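Local coordinates for protein apicoplast TIC22, putative (Plasmodium falciparum 3D7, PDB 4E6Z) that probably acts as an essential chaperone in the import of proteins into the apicoplast, the relict plastid of the malaria parasite, at residues Y90-N95 against V99-L104; I77-I82 against W166-S171. All coordinates share one frame; numbering follows the deposited sequence.

Interaction 1 of 2, residues Y90-N95 against V99-L104. With GOL (glycerol), chain B.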
loop_
_atom_site.group_PDB
_atom_site.type_symbol
_atom_site.label_atom_id
_atom_site.label_comp_id
_atom_site.label_asym_id
_atom_site.label_seq_id
_atom_site.Cartn_x
_atom_site.Cartn_y
_atom_site.Cartn_z
ATOM N N TYR A 90 17.335 2.777 -6.349
ATOM C CA TYR A 90 18.234 1.797 -6.932
ATOM C C TYR A 90 17.507 0.939 -7.958
ATOM O O TYR A 90 16.462 0.364 -7.671
ATOM C CB TYR A 90 18.853 0.933 -5.839
ATOM C CG TYR A 90 19.845 1.706 -5.007
ATOM C CD1 TYR A 90 21.175 1.810 -5.400
ATOM C CD2 TYR A 90 19.449 2.361 -3.849
ATOM C CE1 TYR A 90 22.090 2.541 -4.652
ATOM C CE2 TYR A 90 20.357 3.083 -3.090
ATOM C CZ TYR A 90 21.672 3.174 -3.496
ATOM O OH TYR A 90 22.569 3.892 -2.741
ATOM N N ILE A 91 18.056 0.871 -9.164
ATOM C CA ILE A 91 17.446 0.096 -10.233
ATOM C C ILE A 91 18.043 -1.301 -10.280
ATOM O O ILE A 91 19.252 -1.470 -10.143
ATOM C CB ILE A 91 17.664 0.757 -11.601
ATOM C CG1 ILE A 91 17.109 2.183 -11.600
ATOM C CG2 ILE A 91 17.012 -0.073 -12.691
ATOM C CD1 ILE A 91 17.445 2.964 -12.852
ATOM N N PHE A 92 17.189 -2.298 -10.474
ATOM C CA PHE A 92 17.647 -3.675 -10.604
ATOM C C PHE A 92 17.218 -4.253 -11.938
ATOM O O PHE A 92 16.146 -3.933 -12.448
ATOM C CB PHE A 92 17.131 -4.531 -9.446
ATOM C CG PHE A 92 17.679 -4.122 -8.115
ATOM C CD1 PHE A 92 18.892 -4.620 -7.669
ATOM C CD2 PHE A 92 16.998 -3.216 -7.322
ATOM C CE1 PHE A 92 19.409 -4.232 -6.451
ATOM C CE2 PHE A 92 17.508 -2.830 -6.104
ATOM C CZ PHE A 92 18.720 -3.334 -5.670
ATOM N N GLN A 93 18.072 -5.092 -12.509
ATOM C CA GLN A 93 17.769 -5.719 -13.782
ATOM C C GLN A 93 16.898 -6.946 -13.560
ATOM O O GLN A 93 17.352 -7.950 -13.012
ATOM C CB GLN A 93 19.059 -6.108 -14.508
ATOM C CG GLN A 93 19.070 -5.743 -15.983
ATOM C CD GLN A 93 18.985 -4.247 -16.209
ATOM O OE1 GLN A 93 18.212 -3.775 -17.044
ATOM N NE2 GLN A 93 19.776 -3.488 -15.456
ATOM N N GLU A 94 15.635 -6.851 -13.959
ATOM C CA GLU A 94 14.757 -8.012 -13.959
ATOM C C GLU A 94 14.529 -8.476 -15.392
ATOM O O GLU A 94 13.608 -8.022 -16.072
ATOM C CB GLU A 94 13.436 -7.724 -13.244
ATOM C CG GLU A 94 13.556 -7.717 -11.727
ATOM C CD GLU A 94 12.263 -8.105 -11.035
ATOM O OE1 GLU A 94 12.330 -8.749 -9.966
ATOM O OE2 GLU A 94 11.179 -7.775 -11.561
ATOM N N ASN A 95 15.400 -9.380 -15.827
ATOM C CA ASN A 95 15.437 -9.899 -17.193
ATOM C C ASN A 95 14.191 -9.641 -18.035
ATOM O O ASN A 95 13.168 -10.309 -17.879
ATOM C CB ASN A 95 15.755 -11.394 -17.163
ATOM C CG ASN A 95 16.938 -11.712 -16.274
ATOM O OD1 ASN A 95 17.918 -10.968 -16.236
ATOM N ND2 ASN A 95 16.850 -12.818 -15.543
ATOM N N VAL A 99 13.977 -2.398 -13.236
ATOM C CA VAL A 99 12.920 -2.432 -12.232
ATOM C C VAL A 99 13.261 -1.678 -10.952
ATOM O O VAL A 99 14.346 -1.831 -10.396
ATOM C CB VAL A 99 12.552 -3.879 -11.860
ATOM C CG1 VAL A 99 11.564 -3.893 -10.708
ATOM C CG2 VAL A 99 11.977 -4.598 -13.064
ATOM N N CYS A 100 12.317 -0.863 -10.491
ATOM C CA CYS A 100 12.410 -0.250 -9.174
ATOM C C CYS A 100 11.269 -0.744 -8.283
ATOM O O CYS A 100 10.171 -1.013 -8.762
ATOM C CB CYS A 100 12.423 1.280 -9.271
ATOM S SG CYS A 100 13.988 1.963 -9.912
ATOM N N TYR A 101 11.546 -0.864 -6.990
ATOM C CA TYR A 101 10.602 -1.432 -6.036
ATOM C C TYR A 101 9.935 -0.375 -5.165
ATOM O O TYR A 101 10.600 0.474 -4.577
ATOM C CB TYR A 101 11.312 -2.462 -5.156
ATOM C CG TYR A 101 11.765 -3.679 -5.923
ATOM C CD1 TYR A 101 10.897 -4.735 -6.158
ATOM C CD2 TYR A 101 13.056 -3.767 -6.429
ATOM C CE1 TYR A 101 11.302 -5.849 -6.869
ATOM C CE2 TYR A 101 13.472 -4.879 -7.142
ATOM C CZ TYR A 101 12.588 -5.916 -7.359
ATOM O OH TYR A 101 12.988 -7.028 -8.062
HETATM N N MSE A 102 8.613 -0.435 -5.089
HETATM C CA MSE A 102 7.852 0.463 -4.236
HETATM C C MSE A 102 7.042 -0.357 -3.238
HETATM O O MSE A 102 6.279 -1.235 -3.628
HETATM C CB MSE A 102 6.919 1.315 -5.085
HETATM C CG MSE A 102 7.625 2.039 -6.202
HETATM SE SE MSE A 102 6.422 3.138 -7.260
HETATM C CE MSE A 102 5.179 1.761 -7.876
ATOM N N PHE A 103 7.225 -0.084 -1.951
ATOM C CA PHE A 103 6.597 -0.886 -0.905
ATOM C C PHE A 103 5.451 -0.140 -0.228
ATOM O O PHE A 103 5.572 1.040 0.100
ATOM C CB PHE A 103 7.632 -1.307 0.141
ATOM C CG PHE A 103 8.768 -2.120 -0.419
ATOM C CD1 PHE A 103 8.710 -3.504 -0.420
ATOM C CD2 PHE A 103 9.895 -1.497 -0.946
ATOM C CE1 PHE A 103 9.749 -4.257 -0.937
ATOM C CE2 PHE A 103 10.943 -2.246 -1.462
ATOM C CZ PHE A 103 10.872 -3.630 -1.457
ATOM N N LEU A 104 4.337 -0.835 -0.023
ATOM C CA LEU A 104 3.215 -0.259 0.711
ATOM C C LEU A 104 3.468 -0.339 2.212
ATOM O O LEU A 104 2.882 0.414 2.990
ATOM C CB LEU A 104 1.906 -0.956 0.336
ATOM C CG LEU A 104 1.268 -0.443 -0.958
ATOM C CD1 LEU A 104 0.339 -1.478 -1.577
ATOM C CD2 LEU A 104 0.532 0.868 -0.707
HETATM C C1 GOL B . 14.091 0.552 -6.373
HETATM O O1 GOL B . 14.185 -0.767 -6.866
HETATM C C2 GOL B . 14.401 0.534 -4.890
HETATM O O2 GOL B . 15.646 1.153 -4.653
HETATM C C3 GOL B . 13.301 1.284 -4.164
HETATM O O3 GOL B . 12.848 0.483 -3.097
#
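The Tyr101 ring receives Phe92 at its edge, while Val99 of its own strand covers one face. Phe92 CD2 lies in the plane of the Tyr101 ring, 3.9 Å from Tyr101 CE2, and the two side chains cross at about a right angle. On the face, Val99 CG1 sits 4.0 Å above the Tyr101 ring plane, offset toward the rim. A glycerol, probably from the crystallisation liquor, has O1 at the edges of both rings, but its close contacts make its exact place less sure. At the far end of the tyrosine, Tyr101 OH donates a hydrogen bond to Glu94 OE1 over 2.6 Å. The hydroxyl comes from above the carboxylate, 68° out of its plane. Glu94 is poorly ordered, so this detail is less certain than the backbone. Its CB also rests on Val99, with Glu94 CB 3.5 Å from Val99 CG2.

The backbone frame is a beta hairpin. Phe92 and Val99 form an antiparallel hydrogen-bonded pair. Phe92 N reaches Val99 O at 2.9 Å, nearly straight at 172°. Val99 N returns the bond to Phe92 O at 2.8 Å. Toward Tyr90 and Tyr101 the chains part, and the glycerol is modelled between them. Tyr90 N donates to glycerol O2 at 2.9 Å, while the bond from Tyr101 N to glycerol O1 is weak. The Tyr90 hydroxyl has its partner outside the hairpin, at Asn127 O. Ile91 packs on Cys100, with Ile91 CG1 3.6 Å from Cys100 SG.

Between these segments two backbone bonds join the strands, and one side-chain bond ties Glu94 to Tyr101. Apolar packing lies beside them. A negative charge on Glu94 would probably favour the bond from the tyrosine hydroxyl, although the out-of-plane approach is not favourable.

Interaction 2 of 2, residues I77-I82 against W166-S171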
loop_
_atom_site.group_PDB
_atom_site.type_symbol
_atom_site.label_atom_id
_atom_site.label_comp_id
_atom_site.label_asym_id
_atom_site.label_seq_id
_atom_site.Cartn_x
_atom_site.Cartn_y
_atom_site.Cartn_z
ATOM N N ILE A 77 -2.168 7.594 1.013
ATOM C CA ILE A 77 -1.511 6.303 1.157
ATOM C C ILE A 77 -0.008 6.433 0.904
ATOM O O ILE A 77 0.412 6.723 -0.217
ATOM C CB ILE A 77 -2.091 5.270 0.182
ATOM C CG1 ILE A 77 -3.614 5.196 0.324
ATOM C CG2 ILE A 77 -1.450 3.908 0.408
ATOM C CD1 ILE A 77 -4.294 4.452 -0.804
ATOM N N PRO A 78 0.804 6.223 1.953
ATOM C CA PRO A 78 2.265 6.281 1.853
ATOM C C PRO A 78 2.819 5.124 1.033
ATOM O O PRO A 78 2.271 4.023 1.079
ATOM C CB PRO A 78 2.726 6.139 3.312
ATOM C CG PRO A 78 1.515 6.432 4.143
ATOM C CD PRO A 78 0.363 5.946 3.330
ATOM N N VAL A 79 3.887 5.385 0.285
ATOM C CA VAL A 79 4.626 4.347 -0.424
ATOM C C VAL A 79 6.116 4.555 -0.158
ATOM O O VAL A 79 6.590 5.693 -0.074
ATOM C CB VAL A 79 4.364 4.391 -1.937
ATOM C CG1 VAL A 79 5.236 3.359 -2.667
ATOM C CG2 VAL A 79 2.894 4.163 -2.222
ATOM N N PHE A 80 6.856 3.459 -0.022
ATOM C CA PHE A 80 8.245 3.546 0.406
ATOM C C PHE A 80 9.227 2.973 -0.604
ATOM O O PHE A 80 8.986 1.929 -1.204
ATOM C CB PHE A 80 8.424 2.878 1.769
ATOM C CG PHE A 80 7.551 3.462 2.836
ATOM C CD1 PHE A 80 8.004 4.498 3.637
ATOM C CD2 PHE A 80 6.258 2.993 3.020
ATOM C CE1 PHE A 80 7.188 5.046 4.614
ATOM C CE2 PHE A 80 5.441 3.537 3.990
ATOM C CZ PHE A 80 5.906 4.562 4.791
ATOM N N LEU A 81 10.336 3.684 -0.787
ATOM C CA LEU A 81 11.402 3.234 -1.669
ATOM C C LEU A 81 12.735 3.278 -0.943
ATOM O O LEU A 81 12.890 3.975 0.058
ATOM C CB LEU A 81 11.475 4.102 -2.925
ATOM C CG LEU A 81 10.307 4.116 -3.910
ATOM C CD1 LEU A 81 9.269 5.121 -3.470
ATOM C CD2 LEU A 81 10.798 4.464 -5.301
ATOM N N ILE A 82 13.700 2.524 -1.446
ATOM C CA ILE A 82 15.055 2.597 -0.925
ATOM C C ILE A 82 15.859 3.456 -1.896
ATOM O O ILE A 82 15.809 3.251 -3.107
ATOM C CB ILE A 82 15.687 1.200 -0.748
ATOM C CG1 ILE A 82 14.996 0.438 0.387
ATOM C CG2 ILE A 82 17.171 1.321 -0.437
ATOM C CD1 ILE A 82 13.553 0.101 0.125
ATOM N N TRP A 166 8.184 0.343 -12.574
ATOM C CA TRP A 166 7.920 0.593 -11.164
ATOM C C TRP A 166 7.003 -0.482 -10.590
ATOM O O TRP A 166 5.815 -0.524 -10.901
ATOM C CB TRP A 166 7.299 1.979 -10.985
ATOM C CG TRP A 166 8.186 3.075 -11.484
ATOM C CD1 TRP A 166 8.169 3.652 -12.726
ATOM C CD2 TRP A 166 9.235 3.721 -10.757
ATOM N NE1 TRP A 166 9.139 4.622 -12.809
ATOM C CE2 TRP A 166 9.810 4.683 -11.613
ATOM C CE3 TRP A 166 9.745 3.581 -9.461
ATOM C CZ2 TRP A 166 10.866 5.499 -11.218
ATOM C CZ3 TRP A 166 10.796 4.390 -9.070
ATOM C CH2 TRP A 166 11.343 5.338 -9.945
ATOM N N LYS A 167 7.568 -1.351 -9.757
ATOM C CA LYS A 167 6.838 -2.491 -9.207
ATOM C C LYS A 167 6.326 -2.217 -7.796
ATOM O O LYS A 167 7.107 -1.993 -6.872
ATOM C CB LYS A 167 7.730 -3.734 -9.213
ATOM C CG LYS A 167 7.103 -4.966 -8.597
ATOM C CD LYS A 167 8.109 -6.107 -8.522
ATOM C CE LYS A 167 8.435 -6.653 -9.902
ATOM N NZ LYS A 167 7.253 -7.305 -10.532
ATOM N N LEU A 168 5.006 -2.240 -7.639
ATOM C CA LEU A 168 4.385 -2.003 -6.341
ATOM C C LEU A 168 4.309 -3.304 -5.544
ATOM O O LEU A 168 3.826 -4.318 -6.045
ATOM C CB LEU A 168 2.988 -1.403 -6.527
ATOM C CG LEU A 168 2.186 -0.999 -5.284
ATOM C CD1 LEU A 168 2.861 0.137 -4.532
ATOM C CD2 LEU A 168 0.768 -0.609 -5.674
ATOM N N ILE A 169 4.789 -3.270 -4.305
ATOM C CA ILE A 169 4.774 -4.444 -3.437
ATOM C C ILE A 169 3.823 -4.279 -2.251
ATOM O O ILE A 169 4.094 -3.496 -1.337
ATOM C CB ILE A 169 6.177 -4.732 -2.869
ATOM C CG1 ILE A 169 7.229 -4.689 -3.979
ATOM C CG2 ILE A 169 6.189 -6.073 -2.143
ATOM C CD1 ILE A 169 6.986 -5.690 -5.081
ATOM N N SER A 170 2.719 -5.026 -2.255
ATOM C CA SER A 170 1.788 -5.003 -1.131
ATOM C C SER A 170 2.470 -5.481 0.144
ATOM O O SER A 170 3.463 -6.194 0.090
ATOM C CB SER A 170 0.555 -5.871 -1.413
ATOM O OG SER A 170 -0.298 -5.267 -2.366
ATOM N N SER A 171 1.934 -5.075 1.290
ATOM C CA SER A 171 2.445 -5.529 2.576
ATOM C C SER A 171 2.524 -7.047 2.612
ATOM O O SER A 171 1.530 -7.736 2.377
ATOM C CB SER A 171 1.553 -5.033 3.715
ATOM O OG SER A 171 1.957 -5.587 4.956
#
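This is a buried apolar contact between two strands that are not sheet neighbours. Leu81 and Val79 of strand 78-83 meet Trp166 and Leu168 of strand 164-169. Strand 97-103 bonds to both segments through its backbone, and its side chains share in the packing. The main chains stay well apart, with Val79 CA and Leu168 CA 8.7 Å from each other.

The closer touch is Leu81 CD2 to Trp166 CZ3, at 3.8 Å. The leucine methyl comes to the edge of the indole, near its plane, at the six-membered ring. The two side chains cross at about a right angle. Trp166 CG lies beside the backbone N (chi1 -60°), and the indole is turned across the CB-CG bond (chi2 94°), which carries the benzo edge to Leu81. Further along, Val79 CG1 and Leu168 CD1 meet more loosely at 4.4 Å.

Helix 135-150 packs on these side chains. Met135 touches both Val79 and Leu168, and Leu141 touches Trp166. From strand 97-103, Met102 packs on Val79 and Cys100 on Trp166.

Backbone bonds to strand 97-103, and from strand 78-83 also to strand 129-134, hold the strands that carry these side chains. The two touching pairs are purely apolar. They depend on shape and burial rather than on direction.

Interactions 1 and 2 have centres about 10 Å apart and meet along strand 97-103. On one side of it, Met102 O and Ile169 N form a probable hydrogen bond of 2.6 Å. On the other, Phe103 O and Phe80 N form one of 2.7 Å. Segment 99-104 therefore ties both segments of interaction 2 to the hairpin of interaction 1. Side chains also join: Cys100 CB lies 3.5 Å from Trp166 CZ3. Glu94 OE2 packs 3.4 Å from Lys167 CE. The glycerol, probably from the crystallisation liquor and modelled with doubtful close contacts, also bonds to Ile82 O and lies about 4 Å from the Leu81 side chain.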